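PDB 4M9Q: ARF-like GTPase from Chlamydomonas reinhardtii, which belongs to the ADP-ribosylation factor family of P-loop small GTPases and here binds phosphoaminophosphonic acid-guanylate ester and a magnesium ion. Local coordinates for residues Leu69-Tyr77 against Thr93-Met103; Asp105-Asn113 against Leu158-Val169. All coordinates share one frame; numbering follows the deposited sequence.

Contact 1: residues Leu69-Tyr77 against Thr93-Met103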
loop_
_atom_site.group_PDB
_atom_site.type_symbol
_atom_site.label_atom_id
_atom_site.label_comp_id
_atom_site.label_asym_id
_atom_site.label_seq_id
_atom_site.Cartn_x
_atom_site.Cartn_y
_atom_site.Cartn_z
ATOM N N LEU A 69 -8.731 -6.877 -2.801
ATOM C CA LEU A 69 -8.991 -6.217 -1.517
ATOM C C LEU A 69 -9.567 -7.172 -0.500
ATOM O O LEU A 69 -9.467 -6.925 0.709
ATOM C CB LEU A 69 -9.851 -4.986 -1.681
ATOM C CG LEU A 69 -9.180 -3.916 -2.555
ATOM C CD1 LEU A 69 -10.161 -2.774 -2.808
ATOM C CD2 LEU A 69 -7.870 -3.411 -1.934
ATOM N N ALA A 70 -10.110 -8.290 -0.987
ATOM C CA ALA A 70 -10.684 -9.328 -0.118
ATOM C C ALA A 70 -9.616 -10.153 0.553
ATOM O O ALA A 70 -9.813 -10.629 1.673
ATOM C CB ALA A 70 -11.625 -10.247 -0.908
ATOM N N GLU A 71 -8.482 -10.338 -0.116
ATOM C CA GLU A 71 -7.414 -11.182 0.444
ATOM C C GLU A 71 -6.324 -10.402 1.210
ATOM O O GLU A 71 -5.344 -10.971 1.629
ATOM C CB GLU A 71 -6.791 -12.039 -0.646
ATOM C CG GLU A 71 -5.978 -11.269 -1.660
ATOM C CD GLU A 71 -5.687 -12.099 -2.884
ATOM O OE1 GLU A 71 -6.396 -11.935 -3.923
ATOM O OE2 GLU A 71 -4.751 -12.935 -2.783
ATOM N N VAL A 72 -6.576 -9.136 1.490
ATOM C CA VAL A 72 -5.561 -8.256 2.041
ATOM C C VAL A 72 -5.929 -7.868 3.478
ATOM O O VAL A 72 -7.100 -7.699 3.795
ATOM C CB VAL A 72 -5.448 -7.037 1.108
ATOM C CG1 VAL A 72 -5.926 -5.773 1.781
ATOM C CG2 VAL A 72 -4.068 -6.980 0.467
ATOM N N HIS A 73 -4.933 -7.784 4.356
ATOM C CA HIS A 73 -5.170 -7.394 5.718
ATOM C C HIS A 73 -5.014 -5.920 5.871
ATOM O O HIS A 73 -5.559 -5.357 6.815
ATOM C CB HIS A 73 -4.183 -8.039 6.638
ATOM C CG HIS A 73 -4.325 -9.527 6.748
ATOM N ND1 HIS A 73 -3.667 -10.390 5.926
ATOM C CD2 HIS A 73 -5.029 -10.299 7.645
ATOM C CE1 HIS A 73 -3.959 -11.641 6.258
ATOM N NE2 HIS A 73 -4.793 -11.593 7.323
ATOM N N ALA A 74 -4.230 -5.283 4.986
ATOM C CA ALA A 74 -3.907 -3.874 5.116
ATOM C C ALA A 74 -3.409 -3.365 3.784
ATOM O O ALA A 74 -3.150 -4.176 2.842
ATOM C CB ALA A 74 -2.844 -3.658 6.176
ATOM N N ILE A 75 -3.253 -2.038 3.701
ATOM C CA ILE A 75 -2.825 -1.380 2.480
ATOM C C ILE A 75 -1.631 -0.497 2.770
ATOM O O ILE A 75 -1.572 0.102 3.836
ATOM C CB ILE A 75 -3.956 -0.497 1.943
ATOM C CG1 ILE A 75 -4.923 -1.355 1.134
ATOM C CG2 ILE A 75 -3.400 0.684 1.125
ATOM C CD1 ILE A 75 -5.709 -0.553 0.117
ATOM N N VAL A 76 -0.659 -0.454 1.859
ATOM C CA VAL A 76 0.289 0.623 1.843
ATOM C C VAL A 76 -0.164 1.473 0.648
ATOM O O VAL A 76 -0.233 0.954 -0.454
ATOM C CB VAL A 76 1.700 0.141 1.688
ATOM C CG1 VAL A 76 2.654 1.314 1.540
ATOM C CG2 VAL A 76 2.112 -0.733 2.862
ATOM N N TYR A 77 -0.522 2.746 0.870
ATOM C CA TYR A 77 -0.863 3.640 -0.196
ATOM C C TYR A 77 0.263 4.662 -0.363
ATOM O O TYR A 77 0.657 5.317 0.607
ATOM C CB TYR A 77 -2.162 4.324 0.119
ATOM C CG TYR A 77 -2.780 5.003 -1.092
ATOM C CD1 TYR A 77 -3.493 4.286 -2.010
ATOM C CD2 TYR A 77 -2.626 6.369 -1.298
ATOM C CE1 TYR A 77 -4.024 4.903 -3.107
ATOM C CE2 TYR A 77 -3.146 6.982 -2.397
ATOM C CZ TYR A 77 -3.846 6.242 -3.297
ATOM O OH TYR A 77 -4.390 6.865 -4.368
ATOM N N THR A 93 -8.907 8.132 -5.999
ATOM C CA THR A 93 -8.506 6.744 -6.167
ATOM C C THR A 93 -8.538 6.005 -4.825
ATOM O O THR A 93 -9.012 4.859 -4.714
ATOM C CB THR A 93 -7.110 6.680 -6.786
ATOM O OG1 THR A 93 -7.176 7.199 -8.118
ATOM C CG2 THR A 93 -6.661 5.321 -6.867
ATOM N N MET A 94 -8.059 6.675 -3.797
ATOM C CA MET A 94 -8.123 6.105 -2.470
ATOM C C MET A 94 -9.574 5.979 -2.028
ATOM O O MET A 94 -9.961 4.966 -1.469
ATOM C CB MET A 94 -7.325 6.922 -1.464
ATOM C CG MET A 94 -7.143 6.168 -0.150
ATOM S SD MET A 94 -5.829 6.863 0.889
ATOM C CE MET A 94 -6.488 8.506 0.970
ATOM N N ALA A 95 -10.377 6.996 -2.294
ATOM C CA ALA A 95 -11.796 6.934 -1.940
ATOM C C ALA A 95 -12.435 5.623 -2.476
ATOM O O ALA A 95 -13.076 4.890 -1.736
ATOM C CB ALA A 95 -12.544 8.164 -2.461
ATOM N N GLU A 96 -12.234 5.344 -3.760
ATOM C CA GLU A 96 -12.734 4.136 -4.365
ATOM C C GLU A 96 -12.321 2.871 -3.591
ATOM O O GLU A 96 -13.131 1.950 -3.405
ATOM C CB GLU A 96 -12.237 4.013 -5.801
ATOM C CG GLU A 96 -13.226 4.467 -6.871
ATOM C CD GLU A 96 -13.416 3.414 -7.959
ATOM O OE1 GLU A 96 -12.434 2.666 -8.267
ATOM O OE2 GLU A 96 -14.563 3.333 -8.497
ATOM N N VAL A 97 -11.064 2.818 -3.164
ATOM C CA VAL A 97 -10.578 1.692 -2.415
ATOM C C VAL A 97 -11.321 1.629 -1.093
ATOM O O VAL A 97 -11.841 0.599 -0.703
ATOM C CB VAL A 97 -9.053 1.807 -2.158
ATOM C CG1 VAL A 97 -8.617 0.804 -1.110
ATOM C CG2 VAL A 97 -8.272 1.611 -3.454
ATOM N N LEU A 98 -11.406 2.751 -0.405
ATOM C CA LEU A 98 -12.058 2.772 0.899
ATOM C C LEU A 98 -13.562 2.434 0.864
ATOM O O LEU A 98 -14.064 1.838 1.816
ATOM C CB LEU A 98 -11.847 4.137 1.580
ATOM C CG LEU A 98 -10.409 4.564 1.918
ATOM C CD1 LEU A 98 -10.502 5.964 2.522
ATOM C CD2 LEU A 98 -9.668 3.587 2.813
ATOM N N GLU A 99 -14.244 2.822 -0.219
ATOM C CA GLU A 99 -15.680 2.581 -0.401
ATOM C C GLU A 99 -15.922 1.081 -0.501
ATOM O O GLU A 99 -16.949 0.572 -0.069
ATOM C CB GLU A 99 -16.185 3.261 -1.687
ATOM C CG GLU A 99 -17.491 4.032 -1.536
ATOM C CD GLU A 99 -18.508 3.759 -2.647
ATOM O OE1 GLU A 99 -19.725 3.747 -2.346
ATOM O OE2 GLU A 99 -18.091 3.555 -3.810
ATOM N N ASN A 100 -14.948 0.380 -1.078
ATOM C CA ASN A 100 -15.026 -1.068 -1.270
ATOM C C ASN A 100 -15.326 -1.817 0.017
ATOM O O ASN A 100 -14.789 -1.543 1.071
ATOM C CB ASN A 100 -13.750 -1.633 -1.888
ATOM C CG ASN A 100 -13.885 -3.114 -2.260
ATOM O OD1 ASN A 100 -13.854 -4.024 -1.388
ATOM N ND2 ASN A 100 -14.020 -3.371 -3.570
ATOM N N GLN A 101 -16.211 -2.777 -0.137
ATOM C CA GLN A 101 -16.809 -3.549 0.934
ATOM C C GLN A 101 -15.776 -4.323 1.746
ATOM O O GLN A 101 -15.944 -4.507 2.945
ATOM C CB GLN A 101 -17.870 -4.463 0.294
ATOM C CG GLN A 101 -17.942 -5.904 0.758
ATOM C CD GLN A 101 -18.893 -6.738 -0.121
ATOM O OE1 GLN A 101 -18.596 -7.048 -1.280
ATOM N NE2 GLN A 101 -20.040 -7.082 0.426
ATOM N N PHE A 102 -14.695 -4.748 1.097
ATOM C CA PHE A 102 -13.689 -5.563 1.760
ATOM C C PHE A 102 -12.641 -4.716 2.502
ATOM O O PHE A 102 -11.698 -5.272 3.091
ATOM C CB PHE A 102 -12.998 -6.475 0.732
ATOM C CG PHE A 102 -13.936 -7.414 0.001
ATOM C CD1 PHE A 102 -14.066 -7.353 -1.392
ATOM C CD2 PHE A 102 -14.671 -8.349 0.692
ATOM C CE1 PHE A 102 -14.916 -8.207 -2.071
ATOM C CE2 PHE A 102 -15.540 -9.209 0.023
ATOM C CZ PHE A 102 -15.657 -9.141 -1.360
ATOM N N MET A 103 -12.783 -3.387 2.463
ATOM C CA MET A 103 -11.799 -2.512 3.070
ATOM C C MET A 103 -12.155 -2.105 4.476
ATOM O O MET A 103 -11.316 -1.610 5.202
ATOM C CB MET A 103 -11.558 -1.269 2.224
ATOM C CG MET A 103 -10.332 -1.308 1.306
ATOM S SD MET A 103 -8.785 -1.853 2.068
ATOM C CE MET A 103 -9.187 -3.557 1.856
#
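Ala70 and Phe102 bring the two backbones closest, with their CA atoms 5.2 Å apart. At the other end the CA atoms of Tyr77 and Met94 stand 8.0 Å apart. Strand 74-77 and helix 93-99 run antiparallel, at 179° and with 11.5 Å between their axes. They are the first strand and the helix of the beta-alpha-beta unit formed by strand 74-80, helix 87-99 and strand 108-113 in the GTPase fold. The packing is almost wholly apolar and buried.

Tyr77 has CG anti to the backbone N (chi1 -165°), which directs its ring toward the helix, OH end first. Met94 lies across one face of that ring. Its SD is 4.2 Å from the Tyr77 ring centroid, a Met-aromatic contact, and its CB makes a CH-pi contact over the same ring. The Tyr77 OH comes 3.6 Å from Thr93 CB, but its polar partner is Ser90 OG. In the same way Thr93 OG1 turns back to Glu89 O within its own helix.

Val97 CG1 meets Ile75 CD1 further along, although Ile75 is modelled in two conformers and the detail is doubtful. Met103 is bent at chi2 and chi3. The bends bring its CE between Leu69 and Val72 CG1, with CE 3.6 Å from Leu69 O, and its SD toward Ile75. The side chain crosses Leu69 at about a right angle.

Beyond the helix the chain is held by an Asx turn. Asn100 OD1 accepts from Phe102 N at 2.7 Å, with the donor tilted from the carbonyl plane. Leu69 CD1 packs on the Asn100 amide. The turn also sets the backbone of Phe102, whose CB abuts Leu69 O. Gln101 CG lies off-centre over one face of the Phe102 ring; over the middle of the other face Ala70 CB sits 3.7 Å from the ring centroid.

Contact 2: residues Asp105-Asn113 against Leu158-Val169. With GNP (phosphoaminophosphonic acid-guanylate ester), chain D.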
loop_
_atom_site.group_PDB
_atom_site.type_symbol
_atom_site.label_atom_id
_atom_site.label_comp_id
_atom_site.label_asym_id
_atom_site.label_seq_id
_atom_site.Cartn_x
_atom_site.Cartn_y
_atom_site.Cartn_z
ATOM N N ASP A 105 -12.546 -1.330 8.216
ATOM C CA ASP A 105 -11.609 -1.608 9.351
ATOM C C ASP A 105 -10.154 -2.017 9.048
ATOM O O ASP A 105 -9.410 -2.295 9.967
ATOM C CB ASP A 105 -12.221 -2.652 10.323
ATOM C CG ASP A 105 -13.511 -2.142 11.025
ATOM O OD1 ASP A 105 -13.632 -0.911 11.317
ATOM O OD2 ASP A 105 -14.397 -2.984 11.295
ATOM N N LYS A 106 -9.731 -2.067 7.784
ATOM C CA LYS A 106 -8.355 -2.413 7.477
ATOM C C LYS A 106 -7.491 -1.143 7.471
ATOM O O LYS A 106 -7.912 -0.063 6.980
ATOM C CB LYS A 106 -8.269 -3.106 6.139
ATOM C CG LYS A 106 -8.854 -4.510 6.157
ATOM C CD LYS A 106 -8.858 -5.150 4.790
ATOM C CE LYS A 106 -9.526 -6.526 4.778
ATOM N NZ LYS A 106 -9.613 -7.053 3.384
ATOM N N PRO A 107 -6.282 -1.240 8.036
ATOM C CA PRO A 107 -5.457 -0.069 8.171
ATOM C C PRO A 107 -4.694 0.281 6.878
ATOM O O PRO A 107 -4.481 -0.619 6.018
ATOM C CB PRO A 107 -4.503 -0.464 9.269
ATOM C CG PRO A 107 -4.389 -1.914 9.196
ATOM C CD PRO A 107 -5.759 -2.373 8.807
ATOM N N ILE A 108 -4.350 1.575 6.745
ATOM C CA ILE A 108 -3.641 2.131 5.590
ATOM C C ILE A 108 -2.368 2.862 6.036
ATOM O O ILE A 108 -2.379 3.780 6.859
ATOM C CB ILE A 108 -4.411 3.209 4.834
ATOM C CG1 ILE A 108 -5.899 3.035 4.892
ATOM C CG2 ILE A 108 -4.027 3.210 3.350
ATOM C CD1 ILE A 108 -6.297 1.805 4.248
ATOM N N CYS A 109 -1.249 2.443 5.507
ATOM C CA CYS A 109 -0.023 3.134 5.744
ATOM C C CYS A 109 0.203 4.010 4.502
ATOM O O CYS A 109 0.300 3.512 3.417
ATOM C CB CYS A 109 1.080 2.126 5.918
ATOM S SG CYS A 109 2.691 2.873 5.940
ATOM N N ILE A 110 0.198 5.319 4.668
ATOM C CA ILE A 110 0.303 6.214 3.561
ATOM C C ILE A 110 1.716 6.745 3.540
ATOM O O ILE A 110 2.177 7.345 4.515
ATOM C CB ILE A 110 -0.699 7.376 3.703
ATOM C CG1 ILE A 110 -2.134 6.805 3.750
ATOM C CG2 ILE A 110 -0.546 8.372 2.545
ATOM C CD1 ILE A 110 -3.150 7.644 4.472
ATOM N N PHE A 111 2.432 6.503 2.451
ATOM C CA PHE A 111 3.777 7.033 2.337
ATOM C C PHE A 111 3.774 8.287 1.487
ATOM O O PHE A 111 3.381 8.278 0.344
ATOM C CB PHE A 111 4.697 6.001 1.728
ATOM C CG PHE A 111 5.137 4.930 2.684
ATOM C CD1 PHE A 111 5.903 5.243 3.733
ATOM C CD2 PHE A 111 4.840 3.608 2.459
ATOM C CE1 PHE A 111 6.353 4.262 4.603
ATOM C CE2 PHE A 111 5.297 2.599 3.302
ATOM C CZ PHE A 111 6.035 2.927 4.391
ATOM N N ALA A 112 4.189 9.389 2.071
ATOM C CA ALA A 112 4.305 10.651 1.329
ATOM C C ALA A 112 5.686 10.620 0.700
ATOM O O ALA A 112 6.646 11.126 1.277
ATOM C CB ALA A 112 4.178 11.861 2.263
ATOM N N ASN A 113 5.776 10.000 -0.460
ATOM C CA ASN A 113 7.064 9.675 -1.073
ATOM C C ASN A 113 7.747 10.854 -1.812
ATOM O O ASN A 113 7.147 11.882 -2.105
ATOM C CB ASN A 113 6.885 8.483 -2.006
ATOM C CG ASN A 113 8.196 7.902 -2.461
ATOM O OD1 ASN A 113 9.178 7.837 -1.688
ATOM N ND2 ASN A 113 8.249 7.496 -3.718
ATOM N N LEU A 158 10.741 3.912 5.850
ATOM C CA LEU A 158 9.957 2.852 5.190
ATOM C C LEU A 158 9.596 1.698 6.153
ATOM O O LEU A 158 8.415 1.326 6.240
ATOM C CB LEU A 158 10.658 2.269 3.971
ATOM C CG LEU A 158 11.058 3.271 2.897
ATOM C CD1 LEU A 158 11.803 2.543 1.774
ATOM C CD2 LEU A 158 9.882 4.088 2.388
ATOM N N ARG A 159 10.589 1.154 6.863
ATOM C CA ARG A 159 10.310 0.156 7.923
ATOM C C ARG A 159 9.471 0.738 9.049
ATOM O O ARG A 159 8.595 0.057 9.578
ATOM C CB ARG A 159 11.605 -0.462 8.506
ATOM C CG ARG A 159 12.281 -1.523 7.621
ATOM C CD ARG A 159 11.536 -2.848 7.749
ATOM N NE ARG A 159 11.887 -3.811 6.701
ATOM C CZ ARG A 159 11.582 -5.112 6.718
ATOM N NH1 ARG A 159 10.909 -5.650 7.726
ATOM N NH2 ARG A 159 11.969 -5.890 5.710
ATOM N N ASP A 160 9.723 1.986 9.433
ATOM C CA ASP A 160 8.888 2.624 10.453
ATOM C C ASP A 160 7.424 2.534 10.055
ATOM O O ASP A 160 6.567 2.116 10.832
ATOM C CB ASP A 160 9.266 4.057 10.667
ATOM C CG ASP A 160 10.646 4.221 11.319
ATOM O OD1 ASP A 160 11.233 3.209 11.820
ATOM O OD2 ASP A 160 11.154 5.386 11.310
ATOM N N GLY A 161 7.134 2.860 8.817
ATOM C CA GLY A 161 5.762 2.784 8.321
ATOM C C GLY A 161 5.270 1.355 8.332
ATOM O O GLY A 161 4.200 1.078 8.841
ATOM N N LEU A 162 6.090 0.427 7.842
ATOM C CA LEU A 162 5.729 -0.994 7.879
ATOM C C LEU A 162 5.461 -1.482 9.293
ATOM O O LEU A 162 4.483 -2.182 9.519
ATOM C CB LEU A 162 6.792 -1.848 7.187
ATOM C CG LEU A 162 6.440 -3.302 6.969
ATOM C CD1 LEU A 162 5.178 -3.420 6.147
ATOM C CD2 LEU A 162 7.577 -4.020 6.272
ATOM N N LYS A 163 6.290 -1.077 10.248
ATOM C CA LYS A 163 6.131 -1.533 11.641
ATOM C C LYS A 163 4.842 -0.995 12.263
ATOM O O LYS A 163 4.202 -1.678 13.037
ATOM C CB LYS A 163 7.290 -1.059 12.524
ATOM C CG LYS A 163 8.498 -1.972 12.520
ATOM C CD LYS A 163 9.748 -1.336 13.166
ATOM C CE LYS A 163 10.822 -2.400 13.393
ATOM N NZ LYS A 163 10.492 -3.353 14.534
ATOM N N TRP A 164 4.489 0.249 11.949
ATOM C CA TRP A 164 3.210 0.777 12.402
ATOM C C TRP A 164 2.073 -0.049 11.802
ATOM O O TRP A 164 1.114 -0.361 12.488
ATOM C CB TRP A 164 3.059 2.222 12.006
ATOM C CG TRP A 164 1.687 2.712 12.322
ATOM C CD1 TRP A 164 1.207 3.204 13.552
ATOM C CD2 TRP A 164 0.529 2.705 11.452
ATOM N NE1 TRP A 164 -0.119 3.512 13.461
ATOM C CE2 TRP A 164 -0.585 3.225 12.235
ATOM C CE3 TRP A 164 0.325 2.379 10.170
ATOM C CZ2 TRP A 164 -1.821 3.385 11.710
ATOM C CZ3 TRP A 164 -0.951 2.513 9.645
ATOM C CH2 TRP A 164 -2.000 2.994 10.416
ATOM N N LEU A 165 2.170 -0.410 10.520
ATOM C CA LEU A 165 1.092 -1.153 9.868
ATOM C C LEU A 165 0.955 -2.517 10.523
ATOM O O LEU A 165 -0.148 -2.933 10.894
ATOM C CB LEU A 165 1.381 -1.413 8.394
ATOM C CG LEU A 165 0.356 -1.133 7.313
ATOM C CD1 LEU A 165 0.618 -2.033 6.118
ATOM C CD2 LEU A 165 -1.042 -1.211 7.792
ATOM N N VAL A 166 2.095 -3.194 10.646
ATOM C CA VAL A 166 2.079 -4.568 11.114
ATOM C C VAL A 166 1.583 -4.598 12.551
ATOM O O VAL A 166 0.799 -5.461 12.916
ATOM C CB VAL A 166 3.448 -5.260 10.932
ATOM C CG1 VAL A 166 3.431 -6.585 11.667
ATOM C CG2 VAL A 166 3.725 -5.442 9.422
ATOM N N GLY A 167 2.006 -3.632 13.337
ATOM C CA GLY A 167 1.537 -3.507 14.711
ATOM C C GLY A 167 0.047 -3.246 14.791
ATOM O O GLY A 167 -0.629 -3.730 15.688
ATOM N N THR A 168 -0.481 -2.489 13.847
ATOM C CA THR A 168 -1.907 -2.263 13.845
ATOM C C THR A 168 -2.614 -3.520 13.474
ATOM O O THR A 168 -3.583 -3.877 14.140
ATOM C CB THR A 168 -2.279 -1.134 12.892
ATOM O OG1 THR A 168 -1.578 0.044 13.297
ATOM C CG2 THR A 168 -3.688 -0.822 12.926
ATOM N N VAL A 169 -2.144 -4.224 12.438
ATOM C CA VAL A 169 -2.760 -5.518 12.077
ATOM C C VAL A 169 -2.623 -6.487 13.267
ATOM O O VAL A 169 -3.578 -7.101 13.655
ATOM C CB VAL A 169 -2.150 -6.115 10.816
ATOM C CG1 VAL A 169 -2.698 -7.538 10.533
ATOM C CG2 VAL A 169 -2.417 -5.156 9.655
HETATM P PG GNP D . 3.514 2.176 -11.652
HETATM O O1G GNP D . 4.339 0.782 -11.649
HETATM O O2G GNP D . 2.353 2.156 -10.599
HETATM O O3G GNP D . 3.104 2.451 -13.111
HETATM N N3B GNP D . 4.569 3.362 -11.044
HETATM P PB GNP D . 5.330 3.057 -9.567
HETATM O O1B GNP D . 5.692 1.497 -9.361
HETATM O O2B GNP D . 4.416 3.601 -8.504
HETATM O O3A GNP D . 6.611 3.988 -9.693
HETATM P PA GNP D . 8.142 3.560 -9.658
HETATM O O1A GNP D . 8.284 2.872 -10.961
HETATM O O2A GNP D . 8.393 2.887 -8.355
HETATM O "O5'" GNP D . 8.789 5.020 -9.661
HETATM C "C5'" GNP D . 8.351 5.989 -10.644
HETATM C "C4'" GNP D . 9.487 6.999 -10.951
HETATM O "O4'" GNP D . 9.745 7.703 -9.727
HETATM C "C3'" GNP D . 10.830 6.354 -11.259
HETATM O "O3'" GNP D . 11.711 7.226 -11.966
HETATM C "C2'" GNP D . 11.481 6.225 -9.924
HETATM O "O2'" GNP D . 12.877 6.177 -9.949
HETATM C "C1'" GNP D . 11.083 7.526 -9.300
HETATM N N9 GNP D . 11.146 7.583 -7.837
HETATM C C8 GNP D . 10.625 6.674 -7.014
HETATM N N7 GNP D . 10.788 7.046 -5.737
HETATM C C5 GNP D . 11.447 8.209 -5.738
HETATM C C6 GNP D . 11.945 9.104 -4.679
HETATM O O6 GNP D . 11.794 8.839 -3.472
HETATM N N1 GNP D . 12.546 10.210 -5.062
HETATM C C2 GNP D . 12.729 10.539 -6.379
HETATM N N2 GNP D . 13.372 11.681 -6.633
HETATM N N3 GNP D . 12.304 9.770 -7.415
HETATM C C4 GNP D . 11.686 8.575 -7.131
#
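Phe111 has CG anti to its own carbonyl carbon (chi1 -78°), and this drops its ring from the strand onto Leu158 and Gly161. Cys109 takes a different rotamer: SG is anti to the backbone N (chi1 170°) and points toward the same ring. The ring is therefore packed from both faces. Cys109 SG stands 3.6 Å above one face of Phe111 and Leu158 CD2 lies over the opposite face, both offset toward the rim. The far end of the ring reaches the helix backbone, with Phe111 CZ 3.4 Å from Leu158 O. Gly161 has no side chain, and the ring comes down close to its CA.

Strand 108-113 and helix 158-169 are nearly antiparallel, at 169°. In this P-loop GTPase fold the helix belongs to the long C-terminal helix 157-190, which packs on one face of the central sheet.

Toward the start of the strand, Cys109 CB rests 3.6 Å from Leu165 CG. Pro107 then fits among three helix residues. Its CG lies 3.7 Å from Leu165 CD2, with Val169 CG2 and Thr168 CG2 beside it. The Trp164 indole is directed across the strand, and its CZ3 comes 3.4 Å from Ile108 O. Trp164 O accepts two bonds, from Thr168 OG1 at 2.8 Å and from Thr168 N, which arrive from opposite faces of its carbonyl plane. The first ties the hydroxyl to the helix backbone and leaves OG1 over the rim of one face of the Trp164 ring.

The strand ends in the nucleotide pocket at Asn113. Its amide is held by Ala15 O, which accepts from ND2, and by Ala146 N, which donates to OD1. Asn113 ND2 lies 3.3 Å from guanine N7 of phosphoaminophosphonic acid-guanylate ester.

The centres of contacts 1 and 2 lie 14 Å apart, and contact 1 closes along the chain before contact 2 opens. They share one sheet, in which strands 74-80 and 108-113 are parallel neighbours. The strands join directly: Tyr77 N probably bonds to Cys109 O, and Tyr77 O to Phe111 N. Helix 87-99 leads from the first strand to the second and packs on one face, where Ile75 and Ile108 lie. Helix 157-190 packs on the other, where Leu165 touches Ala74. Lys106 also ties the two contacts, bonding Val72 O and Phe102 O. The sheet core is thus layered between helices, with the nucleotide pocket at the C-terminal end of strand 108-113, where Asn113 lies.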